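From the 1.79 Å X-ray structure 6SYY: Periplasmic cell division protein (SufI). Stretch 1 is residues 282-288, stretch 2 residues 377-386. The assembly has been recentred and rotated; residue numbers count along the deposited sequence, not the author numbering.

Stretch 1 282-288: GLLDTPK
Stretch 2 377-386: SIPQRLSEVT

The contact between residues 282-288 and 377-386 centres on Leu382, which contributes the largest covered area of any residue in either stretch. Its CA-to-CB bond points toward the first stretch, and with chi1 at -62° (m) and chi2 at 164° (t) the branched end lies against Thr286 and Pro287, with Leu382 CD1 3.5 Å from Thr286 C. Leu382 CD1 lies 3.7 Å from Pro287 CD and 3.5 Å from Pro287 N, so the methyl packs on a proline nitrogen that carries no hydrogen and needs no partner. Leu382 CB sits 4.3 Å from Leu283 CB and 3.2 Å from Leu284 O. Leu283 adopts a similar rotamer (m, t; chi1 -66°, chi2 159°) and also points toward the second stretch; its CD1 approaches Leu382 O at 3.7 Å.

Pro287 extends the apolar surface toward the start of the second stretch. Its ring, C-gamma exo, brings CG to 3.6 Å from Ile378 CG2 and to 3.3 Å from Pro379 O, a close fit of compact groups. Ile378 (m, t) points toward the ring, whereas Ser377 is out of reach. At the other end, Val385, with chi1 at -177° (t), directs CG2 to 3.5 Å from Leu283 O and 3.7 Å from Asp285 N. That amide is buried by the contact without a hydrogen-bond partner in the model.

The two chains run in opposite directions past each other, with the closest CA pairs joining Thr286 CA to Arg381 CA (4.6 Å) and Asp285 CA to Ser383 CA (4.8 Å). The first stretch enters as an extended strand from Gly282, whose phi/psi of 109/-159 would jam a CB against the preceding carbonyl. It turns at Asp285 (-71/-44) and Thr286 (-138/160), then resumes extended geometry at Pro287 (-64/144) and Lys288 (-118/111). The second stretch has no regular helix or strand: Arg381 is extended (-124/143), Leu382 bends (-110/-40) and Ser383 is nearly fully extended (-173/179).

The corner exposes Asp285 O to the second stretch. Leu382 N donates a short, nearly linear hydrogen bond to Asp285 O (2.7 Å, 173°), while the bond from Ser383 N to Asp285 O is weak at 3.5 Å. Arg381 CA adds a CA-H...O contact to Asp285 O at 3.5 Å, and Asp285 CA approaches Ser383 O at 3.3 Å in another. Buried Ser383 turns its hydroxyl inward at chi1 69° (p), and Ser383 OG donates to Leu284 O at 2.8 Å; a small polar side chain thus satisfies the carbonyl of Leu284.

Toward solvent, Thr286 (chi1 67°, p) places CG2 3.3 Å from Gln380 O. Lys288 (m, m, t, t) folds back within its own stretch, where its NZ donates to Thr286 OG1 at 3.0 Å and forms a salt bridge with Asp285 OD1 at 3.3 Å, bracing the turn. Gln380 and the poorly ordered Arg381 point away. Together the stretches bury 515 Å².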

# COMPACT_ATOMS: atom_id res chain seq x y z
N GLY A 282 6.77 0.85 8.67
CA GLY A 282 6.90 1.82 9.73
C GLY A 282 8.03 2.81 9.52
O GLY A 282 8.50 3.04 8.40
N LEU A 283 8.46 3.41 10.63
CA LEU A 283 9.39 4.53 10.58
C LEU A 283 10.79 4.06 10.22
O LEU A 283 11.22 2.97 10.62
CB LEU A 283 9.42 5.25 11.93
CG LEU A 283 8.14 5.98 12.36
CD1 LEU A 283 8.13 6.20 13.86
CD2 LEU A 283 7.99 7.30 11.61
N LEU A 284 11.51 4.89 9.46
CA LEU A 284 12.94 4.70 9.28
C LEU A 284 13.67 5.07 10.57
O LEU A 284 13.09 5.55 11.54
CB LEU A 284 13.46 5.55 8.12
CG LEU A 284 12.82 5.30 6.76
CD1 LEU A 284 13.44 6.20 5.72
CD2 LEU A 284 12.98 3.85 6.36
N ASP A 285 14.99 4.84 10.57
CA ASP A 285 15.77 5.19 11.75
C ASP A 285 15.90 6.70 11.89
O ASP A 285 15.74 7.24 13.00
CB ASP A 285 17.15 4.52 11.67
CG ASP A 285 17.92 4.89 10.41
OD1 ASP A 285 17.28 5.05 9.35
OD2 ASP A 285 19.16 5.03 10.48
N THR A 286 16.16 7.41 10.80
CA THR A 286 16.31 8.85 10.78
C THR A 286 15.59 9.38 9.54
O THR A 286 15.35 8.63 8.59
CB THR A 286 17.78 9.29 10.73
OG1 THR A 286 18.34 8.90 9.46
CG2 THR A 286 18.58 8.67 11.86
N PRO A 287 15.24 10.67 9.53
CA PRO A 287 14.67 11.25 8.30
C PRO A 287 15.69 11.24 7.17
O PRO A 287 16.89 11.42 7.38
CB PRO A 287 14.31 12.68 8.73
CG PRO A 287 14.16 12.61 10.21
CD PRO A 287 15.17 11.60 10.66
N LYS A 288 15.19 11.02 5.95
CA LYS A 288 16.01 10.98 4.75
C LYS A 288 15.55 12.10 3.82
O LYS A 288 14.45 12.03 3.26
CB LYS A 288 15.91 9.62 4.05
CG LYS A 288 16.05 8.42 4.98
CD LYS A 288 17.41 8.37 5.65
CE LYS A 288 17.47 7.22 6.65
NZ LYS A 288 18.84 7.03 7.23
N SER A 377 11.08 21.24 15.23
CA SER A 377 12.21 20.79 14.44
C SER A 377 12.00 19.33 14.03
O SER A 377 11.45 18.54 14.81
CB SER A 377 13.52 20.91 15.21
OG SER A 377 13.68 22.21 15.72
N ILE A 378 12.43 18.99 12.83
CA ILE A 378 12.43 17.57 12.45
C ILE A 378 13.43 16.82 13.32
O ILE A 378 14.60 17.24 13.41
CB ILE A 378 12.76 17.42 10.97
CG1 ILE A 378 11.67 18.08 10.12
CG2 ILE A 378 12.90 15.95 10.61
CD1 ILE A 378 11.76 17.73 8.67
N PRO A 379 13.02 15.75 13.99
CA PRO A 379 13.92 15.10 14.95
C PRO A 379 15.07 14.39 14.25
O PRO A 379 14.99 14.01 13.08
CB PRO A 379 13.01 14.09 15.68
CG PRO A 379 11.61 14.52 15.34
CD PRO A 379 11.70 15.11 13.97
N GLN A 380 16.16 14.22 15.00
CA GLN A 380 17.32 13.52 14.45
C GLN A 380 17.03 12.03 14.27
O GLN A 380 17.45 11.43 13.27
CB GLN A 380 18.53 13.73 15.36
CG GLN A 380 18.96 15.18 15.52
CD GLN A 380 19.72 15.70 14.33
OE1 GLN A 380 19.98 14.97 13.37
NE2 GLN A 380 20.11 16.98 14.38
N ARG A 381 16.32 11.42 15.22
CA ARG A 381 16.04 10.00 15.19
C ARG A 381 14.53 9.75 15.25
O ARG A 381 13.80 10.47 15.93
CB ARG A 381 16.75 9.28 16.34
CG ARG A 381 18.15 8.80 15.98
CD ARG A 381 19.06 8.64 17.19
NE ARG A 381 19.39 9.93 17.80
CZ ARG A 381 20.25 10.09 18.79
NH1 ARG A 381 20.89 9.05 19.30
NH2 ARG A 381 20.48 11.31 19.28
N LEU A 382 14.09 8.72 14.52
CA LEU A 382 12.68 8.36 14.42
C LEU A 382 12.34 7.05 15.11
O LEU A 382 11.28 6.95 15.73
CB LEU A 382 12.27 8.26 12.95
CG LEU A 382 12.37 9.52 12.10
CD1 LEU A 382 12.31 9.19 10.62
CD2 LEU A 382 11.27 10.49 12.48
N SER A 383 13.20 6.05 15.01
CA SER A 383 12.92 4.72 15.55
C SER A 383 14.18 3.88 15.42
O SER A 383 15.21 4.33 14.91
CB SER A 383 11.76 4.05 14.82
OG SER A 383 12.14 3.72 13.50
N GLU A 384 14.09 2.64 15.89
CA GLU A 384 15.15 1.66 15.73
C GLU A 384 14.74 0.67 14.65
O GLU A 384 13.71 -0.00 14.78
CB GLU A 384 15.44 0.94 17.05
CG GLU A 384 15.95 1.86 18.14
CD GLU A 384 17.25 2.55 17.77
OE1 GLU A 384 18.07 1.92 17.06
OE2 GLU A 384 17.45 3.71 18.17
N VAL A 385 15.52 0.61 13.59
CA VAL A 385 15.37 -0.41 12.56
C VAL A 385 16.57 -1.34 12.70
O VAL A 385 17.69 -0.99 12.31
CB VAL A 385 15.29 0.19 11.15
CG1 VAL A 385 15.06 -0.90 10.13
CG2 VAL A 385 14.19 1.24 11.09
N THR A 386 16.35 -2.51 13.27
CA THR A 386 17.43 -3.46 13.49
C THR A 386 17.77 -4.16 12.18
O THR A 386 16.89 -4.78 11.58
CB THR A 386 17.04 -4.47 14.55
OG1 THR A 386 16.57 -3.79 15.72
CG2 THR A 386 18.24 -5.33 14.93